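Local coordinates for protein pyruvate formate-lyase 2 (Archaeoglobus fulgidus, PDB 2F3O) that is of unsettled function but belongs to the glycyl radical enzymes, and probably acts as a lyase related to pyruvate formate-lyase and glycerol dehydratase, at residues Tyr27-Lys32 against Glu114-Trp119; Ile87-Asp91 against Ala108-Arg112. All blocks are in the same frame, centred on the assembly; numbering follows the deposited sequence.

Contact 1 (Tyr27-Lys32 against Glu114-Trp119)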
ATOM      1  N   TYR A  27       2.182 -36.670 -16.086  1.00 49.68           N
ATOM      2  CA  TYR A  27       1.532 -35.423 -15.704  1.00 48.96           C
ATOM      3  C   TYR A  27       0.032 -35.610 -15.495  1.00 48.57           C
ATOM      4  O   TYR A  27      -0.505 -35.224 -14.456  1.00 48.51           O
ATOM      5  CB  TYR A  27       1.744 -34.383 -16.788  1.00 48.86           C
ATOM      6  CG  TYR A  27       1.304 -32.992 -16.426  1.00 48.75           C
ATOM      7  CD1 TYR A  27       2.034 -32.211 -15.541  1.00 48.63           C
ATOM      8  CD2 TYR A  27       0.168 -32.444 -16.993  1.00 49.75           C
ATOM      9  CE1 TYR A  27       1.629 -30.915 -15.227  1.00 48.89           C
ATOM     10  CE2 TYR A  27      -0.240 -31.164 -16.679  1.00 49.76           C
ATOM     11  CZ  TYR A  27       0.484 -30.407 -15.803  1.00 48.74           C
ATOM     12  OH  TYR A  27       0.035 -29.147 -15.533  1.00 48.05           O
ATOM     13  N   THR A  28      -0.626 -36.215 -16.480  1.00 47.85           N
ATOM     14  CA  THR A  28      -2.054 -36.464 -16.426  1.00 47.38           C
ATOM     15  C   THR A  28      -2.396 -37.411 -15.277  1.00 47.89           C
ATOM     16  O   THR A  28      -3.359 -37.213 -14.538  1.00 47.88           O
ATOM     17  CB  THR A  28      -2.542 -37.034 -17.759  1.00 47.14           C
ATOM     18  OG1 THR A  28      -2.177 -36.140 -18.816  1.00 46.12           O
ATOM     19  CG2 THR A  28      -4.043 -37.197 -17.763  1.00 46.73           C
ATOM     20  N   GLU A  29      -1.555 -38.420 -15.107  1.00 48.59           N
ATOM     21  CA  GLU A  29      -1.703 -39.427 -14.070  1.00 49.05           C
ATOM     22  C   GLU A  29      -1.730 -38.806 -12.672  1.00 48.72           C
ATOM     23  O   GLU A  29      -2.557 -39.185 -11.836  1.00 48.94           O
ATOM     24  CB  GLU A  29      -0.535 -40.383 -14.188  1.00 49.29           C
ATOM     25  CG  GLU A  29      -0.808 -41.804 -13.817  1.00 51.92           C
ATOM     26  CD  GLU A  29       0.428 -42.639 -14.059  1.00 56.32           C
ATOM     27  OE1 GLU A  29       1.083 -43.041 -13.057  1.00 57.11           O
ATOM     28  OE2 GLU A  29       0.773 -42.831 -15.259  1.00 57.59           O
ATOM     29  N   SER A  30      -0.840 -37.840 -12.439  1.00 48.25           N
ATOM     30  CA  SER A  30      -0.795 -37.112 -11.177  1.00 47.62           C
ATOM     31  C   SER A  30      -1.967 -36.170 -11.042  1.00 47.65           C
ATOM     32  O   SER A  30      -2.583 -36.111  -9.983  1.00 47.85           O
ATOM     33  CB  SER A  30       0.491 -36.311 -11.053  1.00 47.65           C
ATOM     34  OG  SER A  30       0.568 -35.640  -9.804  1.00 46.44           O
ATOM     35  N   MET A  31      -2.277 -35.441 -12.116  1.00 47.42           N
ATOM     36  CA  MET A  31      -3.403 -34.505 -12.124  1.00 47.14           C
ATOM     37  C   MET A  31      -4.748 -35.185 -11.860  1.00 47.56           C
ATOM     38  O   MET A  31      -5.648 -34.578 -11.288  1.00 47.91           O
ATOM     39  CB  MET A  31      -3.454 -33.693 -13.426  1.00 46.72           C
ATOM     40  CG  MET A  31      -2.321 -32.684 -13.607  1.00 45.54           C
ATOM     41  SD  MET A  31      -2.265 -31.293 -12.454  1.00 43.00           S
ATOM     42  CE  MET A  31      -3.414 -30.190 -13.225  1.00 42.98           C
ATOM     43  N   LYS A  32      -4.887 -36.441 -12.256  1.00 47.82           N
ATOM     44  CA  LYS A  32      -6.065 -37.186 -11.893  1.00 48.58           C
ATOM     45  C   LYS A  32      -6.050 -37.540 -10.405  1.00 49.31           C
ATOM     46  O   LYS A  32      -7.084 -37.444  -9.750  1.00 49.36           O
ATOM     47  CB  LYS A  32      -6.183 -38.440 -12.745  1.00 48.71           C
ATOM     48  CG  LYS A  32      -7.046 -38.260 -13.967  1.00 49.86           C
ATOM     49  CD  LYS A  32      -6.700 -39.253 -15.069  1.00 51.23           C
ATOM     50  CE  LYS A  32      -7.864 -39.390 -16.030  1.00 52.41           C
ATOM     51  NZ  LYS A  32      -7.448 -40.114 -17.253  1.00 54.67           N
ATOM     52  N   GLU A 114      -7.230 -41.170 -24.034  1.00 66.49           N
ATOM     53  CA  GLU A 114      -6.945 -41.038 -22.619  1.00 66.32           C
ATOM     54  C   GLU A 114      -6.541 -39.580 -22.287  1.00 65.52           C
ATOM     55  O   GLU A 114      -7.104 -38.976 -21.372  1.00 65.73           O
ATOM     56  CB  GLU A 114      -5.898 -42.074 -22.218  1.00 66.34           C
ATOM     57  CG  GLU A 114      -5.624 -42.255 -20.747  1.00 67.44           C
ATOM     58  CD  GLU A 114      -4.749 -43.483 -20.510  1.00 67.51           C
ATOM     59  OE1 GLU A 114      -3.727 -43.373 -19.790  1.00 69.19           O
ATOM     60  OE2 GLU A 114      -5.075 -44.554 -21.073  1.00 67.96           O
ATOM     61  N   ILE A 115      -5.618 -39.008 -23.065  1.00 64.34           N
ATOM     62  CA  ILE A 115      -5.115 -37.645 -22.837  1.00 62.69           C
ATOM     63  C   ILE A 115      -6.086 -36.583 -23.327  1.00 62.16           C
ATOM     64  O   ILE A 115      -6.578 -35.792 -22.533  1.00 62.30           O
ATOM     65  CB  ILE A 115      -3.746 -37.418 -23.501  1.00 62.37           C
ATOM     66  CG1 ILE A 115      -2.704 -38.348 -22.892  1.00 61.75           C
ATOM     67  CG2 ILE A 115      -3.290 -35.987 -23.346  1.00 62.12           C
ATOM     68  CD1 ILE A 115      -2.687 -38.372 -21.386  1.00 61.37           C
ATOM     69  N   ALA A 116      -6.371 -36.582 -24.625  1.00 61.47           N
ATOM     70  CA  ALA A 116      -7.290 -35.615 -25.249  1.00 60.92           C
ATOM     71  C   ALA A 116      -8.729 -35.475 -24.698  1.00 60.65           C
ATOM     72  O   ALA A 116      -9.264 -34.364 -24.725  1.00 60.66           O
ATOM     73  CB  ALA A 116      -7.330 -35.804 -26.759  1.00 60.82           C
ATOM     74  N   PRO A 117      -9.377 -36.572 -24.227  1.00 60.19           N
ATOM     75  CA  PRO A 117     -10.657 -36.229 -23.602  1.00 59.59           C
ATOM     76  C   PRO A 117     -10.541 -35.644 -22.186  1.00 58.98           C
ATOM     77  O   PRO A 117     -11.446 -34.930 -21.770  1.00 59.40           O
ATOM     78  CB  PRO A 117     -11.432 -37.566 -23.581  1.00 59.55           C
ATOM     79  CG  PRO A 117     -10.576 -38.559 -24.300  1.00 59.63           C
ATOM     80  CD  PRO A 117      -9.172 -38.032 -24.228  1.00 60.08           C
ATOM     81  N   TYR A 118      -9.458 -35.922 -21.460  1.00 58.06           N
ATOM     82  CA  TYR A 118      -9.281 -35.347 -20.120  1.00 57.29           C
ATOM     83  C   TYR A 118      -8.962 -33.850 -20.180  1.00 56.80           C
ATOM     84  O   TYR A 118      -9.609 -33.037 -19.525  1.00 56.58           O
ATOM     85  CB  TYR A 118      -8.186 -36.085 -19.336  1.00 57.42           C
ATOM     86  CG  TYR A 118      -7.993 -35.582 -17.917  1.00 57.52           C
ATOM     87  CD1 TYR A 118      -8.870 -35.948 -16.908  1.00 58.08           C
ATOM     88  CD2 TYR A 118      -6.930 -34.749 -17.585  1.00 57.63           C
ATOM     89  CE1 TYR A 118      -8.706 -35.498 -15.614  1.00 57.85           C
ATOM     90  CE2 TYR A 118      -6.757 -34.292 -16.290  1.00 58.12           C
ATOM     91  CZ  TYR A 118      -7.649 -34.669 -15.305  1.00 58.26           C
ATOM     92  OH  TYR A 118      -7.497 -34.201 -14.013  1.00 58.35           O
ATOM     93  N   TRP A 119      -7.971 -33.494 -20.983  1.00 56.17           N
ATOM     94  CA  TRP A 119      -7.490 -32.127 -21.029  1.00 55.73           C
ATOM     95  C   TRP A 119      -8.363 -31.169 -21.824  1.00 56.10           C
ATOM     96  O   TRP A 119      -8.241 -29.964 -21.684  1.00 55.93           O
ATOM     97  CB  TRP A 119      -6.049 -32.105 -21.508  1.00 55.29           C
ATOM     98  CG  TRP A 119      -5.171 -32.579 -20.440  1.00 54.77           C
ATOM     99  CD1 TRP A 119      -4.587 -33.801 -20.340  1.00 54.48           C
ATOM    100  CD2 TRP A 119      -4.808 -31.857 -19.261  1.00 54.31           C
ATOM    101  NE1 TRP A 119      -3.862 -33.882 -19.180  1.00 54.11           N
ATOM    102  CE2 TRP A 119      -3.983 -32.698 -18.499  1.00 54.31           C
ATOM    103  CE3 TRP A 119      -5.082 -30.567 -18.786  1.00 53.91           C
ATOM    104  CZ2 TRP A 119      -3.438 -32.300 -17.282  1.00 54.73           C
ATOM    105  CZ3 TRP A 119      -4.543 -30.175 -17.582  1.00 54.29           C
ATOM    106  CH2 TRP A 119      -3.729 -31.035 -16.843  1.00 54.66           C
TER
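The indole of Trp119 reaches across to helix 22-34 and fills the hollow bounded by Tyr27, Thr28 and Met31. With CG anti to its carbonyl carbon, the ring spans the gap and turns its pyrrole edge to Thr28: NE1 donates a hydrogen bond to Thr28 OG1 (2.8 Å, 164° at the hydrogen), the acceptor lying almost in the indole plane. Thr28 OG1 is also bonded to Cys24 O within its own helix, so this buried hydroxyl has two hydrogen-bond partners. Further along the indole, Trp119 CZ2 meets Tyr27 CE2 at 3.4 Å; the two six-membered rings are near parallel, 22° apart, but slid so far that they barely overlap. Met31, bent at chi2 and chi3, sets its CE against the indole edge at CH2 (3.7 Å). Tyr118 forms the second bump: Thr28 CG2 touches its CD2, while Lys32 CG passes alongside CE1 at 3.6 Å. The Tyr118 hydroxyl is hydrogen-bonded to Glu35. Replacing Trp119 with an alanine would probably open a gap beside Tyr27 and Met31 and deprive Thr28 OG1 of its donor from the other helix. The axes of segments 27-32 and 114-119 come no closer than 11.2 Å and cross at 46°. Helix 39-53 packs against Tyr27 and Met31, with Gln43 bonded to Tyr27 OH, and the loop at Pro79 and Glu80 touches Trp119.

Contact 2 (Ile87-Asp91 against Ala108-Arg112)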
ATOM      1  N   ILE A  87      -2.372 -33.519 -31.187  1.00 57.06           N
ATOM      2  CA  ILE A  87      -3.067 -34.825 -31.138  1.00 58.05           C
ATOM      3  C   ILE A  87      -4.036 -34.878 -32.301  1.00 59.10           C
ATOM      4  O   ILE A  87      -4.176 -35.896 -32.968  1.00 59.33           O
ATOM      5  CB  ILE A  87      -3.872 -35.063 -29.834  1.00 57.82           C
ATOM      6  CG1 ILE A  87      -3.104 -34.588 -28.606  1.00 58.29           C
ATOM      7  CG2 ILE A  87      -4.240 -36.516 -29.669  1.00 56.27           C
ATOM      8  CD1 ILE A  87      -1.890 -35.360 -28.301  1.00 59.29           C
ATOM      9  N   ASN A  88      -4.645 -33.738 -32.583  1.00 60.50           N
ATOM     10  CA  ASN A  88      -5.570 -33.588 -33.693  1.00 61.98           C
ATOM     11  C   ASN A  88      -4.974 -33.823 -35.097  1.00 62.69           C
ATOM     12  O   ASN A  88      -5.681 -33.744 -36.109  1.00 63.17           O
ATOM     13  CB  ASN A  88      -6.192 -32.195 -33.622  1.00 62.17           C
ATOM     14  CG  ASN A  88      -7.547 -32.141 -34.261  1.00 63.46           C
ATOM     15  OD1 ASN A  88      -7.830 -31.246 -35.062  1.00 64.91           O
ATOM     16  ND2 ASN A  88      -8.394 -33.125 -33.946  1.00 64.61           N
ATOM     17  N   GLU A  89      -3.676 -34.112 -35.166  1.00 63.27           N
ATOM     18  CA  GLU A  89      -2.998 -34.316 -36.437  1.00 63.78           C
ATOM     19  C   GLU A  89      -1.994 -35.447 -36.359  1.00 64.19           C
ATOM     20  O   GLU A  89      -0.976 -35.409 -37.058  1.00 64.47           O
ATOM     21  CB  GLU A  89      -2.239 -33.054 -36.829  1.00 63.66           C
ATOM     22  CG  GLU A  89      -3.086 -31.944 -37.378  1.00 64.20           C
ATOM     23  CD  GLU A  89      -2.237 -30.803 -37.859  1.00 65.03           C
ATOM     24  OE1 GLU A  89      -2.796 -29.852 -38.437  1.00 64.58           O
ATOM     25  OE2 GLU A  89      -1.004 -30.873 -37.665  1.00 65.82           O
ATOM     26  N   LEU A  90      -2.267 -36.438 -35.513  1.00 64.59           N
ATOM     27  CA  LEU A  90      -1.336 -37.547 -35.262  1.00 64.98           C
ATOM     28  C   LEU A  90      -0.935 -38.339 -36.505  1.00 65.60           C
ATOM     29  O   LEU A  90       0.187 -38.846 -36.590  1.00 65.51           O
ATOM     30  CB  LEU A  90      -1.929 -38.507 -34.244  1.00 64.70           C
ATOM     31  CG  LEU A  90      -1.593 -38.206 -32.796  1.00 64.52           C
ATOM     32  CD1 LEU A  90      -1.953 -39.394 -31.942  1.00 64.47           C
ATOM     33  CD2 LEU A  90      -0.122 -37.908 -32.683  1.00 64.39           C
ATOM     34  N   ASP A  91      -1.857 -38.426 -37.462  1.00 66.44           N
ATOM     35  CA  ASP A  91      -1.635 -39.167 -38.693  1.00 67.29           C
ATOM     36  C   ASP A  91      -0.547 -38.552 -39.558  1.00 67.89           C
ATOM     37  O   ASP A  91       0.235 -39.276 -40.173  1.00 68.10           O
ATOM     38  CB  ASP A  91      -2.932 -39.278 -39.488  1.00 67.20           C
ATOM     39  CG  ASP A  91      -3.912 -40.255 -38.867  1.00 67.58           C
ATOM     40  OD1 ASP A  91      -3.543 -40.962 -37.899  1.00 66.97           O
ATOM     41  OD2 ASP A  91      -5.058 -40.320 -39.350  1.00 67.78           O
ATOM     42  N   ALA A 108      -0.170 -43.649 -29.463  1.00 70.29           N
ATOM     43  CA  ALA A 108      -1.068 -42.789 -30.245  1.00 69.78           C
ATOM     44  C   ALA A 108      -2.506 -43.013 -29.807  1.00 69.82           C
ATOM     45  O   ALA A 108      -3.352 -42.137 -29.934  1.00 69.92           O
ATOM     46  CB  ALA A 108      -0.944 -43.085 -31.710  1.00 69.37           C
ATOM     47  N   LYS A 109      -2.772 -44.215 -29.306  1.00 69.98           N
ATOM     48  CA  LYS A 109      -4.082 -44.597 -28.805  1.00 69.88           C
ATOM     49  C   LYS A 109      -4.249 -43.984 -27.421  1.00 69.42           C
ATOM     50  O   LYS A 109      -5.350 -43.593 -27.031  1.00 69.35           O
ATOM     51  CB  LYS A 109      -4.183 -46.130 -28.720  1.00 70.25           C
ATOM     52  CG  LYS A 109      -5.602 -46.707 -28.746  1.00 71.04           C
ATOM     53  CD  LYS A 109      -5.660 -48.063 -28.015  1.00 72.53           C
ATOM     54  CE  LYS A 109      -6.978 -48.820 -28.255  1.00 71.74           C
ATOM     55  NZ  LYS A 109      -7.212 -49.805 -27.164  1.00 71.44           N
ATOM     56  N   VAL A 110      -3.144 -43.895 -26.683  1.00 68.71           N
ATOM     57  CA  VAL A 110      -3.182 -43.315 -25.349  1.00 67.98           C
ATOM     58  C   VAL A 110      -3.438 -41.794 -25.419  1.00 67.50           C
ATOM     59  O   VAL A 110      -4.114 -41.241 -24.560  1.00 67.47           O
ATOM     60  CB  VAL A 110      -1.934 -43.719 -24.495  1.00 67.97           C
ATOM     61  CG1 VAL A 110      -1.004 -42.553 -24.232  1.00 67.89           C
ATOM     62  CG2 VAL A 110      -2.375 -44.296 -23.176  1.00 68.28           C
ATOM     63  N   LEU A 111      -2.959 -41.136 -26.477  1.00 66.65           N
ATOM     64  CA  LEU A 111      -3.194 -39.709 -26.646  1.00 65.77           C
ATOM     65  C   LEU A 111      -4.633 -39.422 -27.022  1.00 65.74           C
ATOM     66  O   LEU A 111      -5.238 -38.512 -26.488  1.00 65.73           O
ATOM     67  CB  LEU A 111      -2.266 -39.127 -27.702  1.00 65.22           C
ATOM     68  CG  LEU A 111      -0.800 -39.092 -27.298  1.00 64.50           C
ATOM     69  CD1 LEU A 111       0.051 -38.595 -28.437  1.00 63.90           C
ATOM     70  CD2 LEU A 111      -0.619 -38.229 -26.090  1.00 64.27           C
ATOM     71  N   ARG A 112      -5.187 -40.229 -27.919  1.00 65.97           N
ATOM     72  CA  ARG A 112      -6.473 -39.927 -28.549  1.00 66.00           C
ATOM     73  C   ARG A 112      -7.695 -40.203 -27.695  1.00 66.09           C
ATOM     74  O   ARG A 112      -8.753 -39.648 -27.957  1.00 66.01           O
ATOM     75  CB  ARG A 112      -6.623 -40.690 -29.863  1.00 65.87           C
ATOM     76  CG  ARG A 112      -6.077 -39.968 -31.056  1.00 65.64           C
ATOM     77  CD  ARG A 112      -6.786 -40.448 -32.299  1.00 65.99           C
ATOM     78  NE  ARG A 112      -5.985 -40.279 -33.507  1.00 65.79           N
ATOM     79  CZ  ARG A 112      -5.066 -41.148 -33.918  1.00 65.32           C
ATOM     80  NH1 ARG A 112      -4.816 -42.249 -33.214  1.00 64.70           N
ATOM     81  NH2 ARG A 112      -4.394 -40.913 -35.035  1.00 65.22           N
TER
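Leu90 directs its CB toward helix 105-119 and touches both Ala108 and the guanidinium of Arg112. Its CD1 meets Ala108 CB at 3.8 Å and also sits over the centre of one guanidinium face, 4.1 Å above the plane. Arg112 runs extended from CG to NE, which carries its head across to the loop; there NH2 comes within 3.5 Å of Leu90 CB and forms a salt bridge with Asp91 OD1 (3.0 Å). The carboxylate oxygen approaches the guanidinium at its edge, near the plane, although the two flat groups are turned 62° apart. The arginine thus uses a face for the leucine and an edge for the aspartate; the charged pair is formed by two exposed residues, whereas Ile87, Leu90, Ala108 and Leu111 are buried. Ile87 crosses Leu111 at about a right angle. Its CG1 branch lies anti to the carbonyl carbon and brings CD1 to Leu111 CD1 at 3.8 Å, while CG2 touches Leu111 CB and approaches Arg112 CG. The contact fastens the turn that follows helix 83-87 onto helix 105-119. Leu19 of strand 18-19 touches both Leu90 and Leu111, and loop residues Val21 and Ile77 also pack on Leu111.

In the fold
Helix 105-119 is common to both contacts: its earlier part, Ala108-Arg112, receives the loop after helix 83-87, and its later part, Glu114-Trp119, meets helix 22-34. The centres are 14 Å apart, and the two helical segments join directly through probable backbone hydrogen bonds from Ala116 N to Leu111 O and from Ile115 N to Val110 O. Along the chain contact 2 is nested inside the loop closed by contact 1, so the order runs 27-32, 87-91, 108-112, 114-119. One helix therefore gathers two earlier parts of the chain within the pyruvate formate lyase-like region. Both contacts lie on the same side of the chain's centre, about 27 to 28 Å from it.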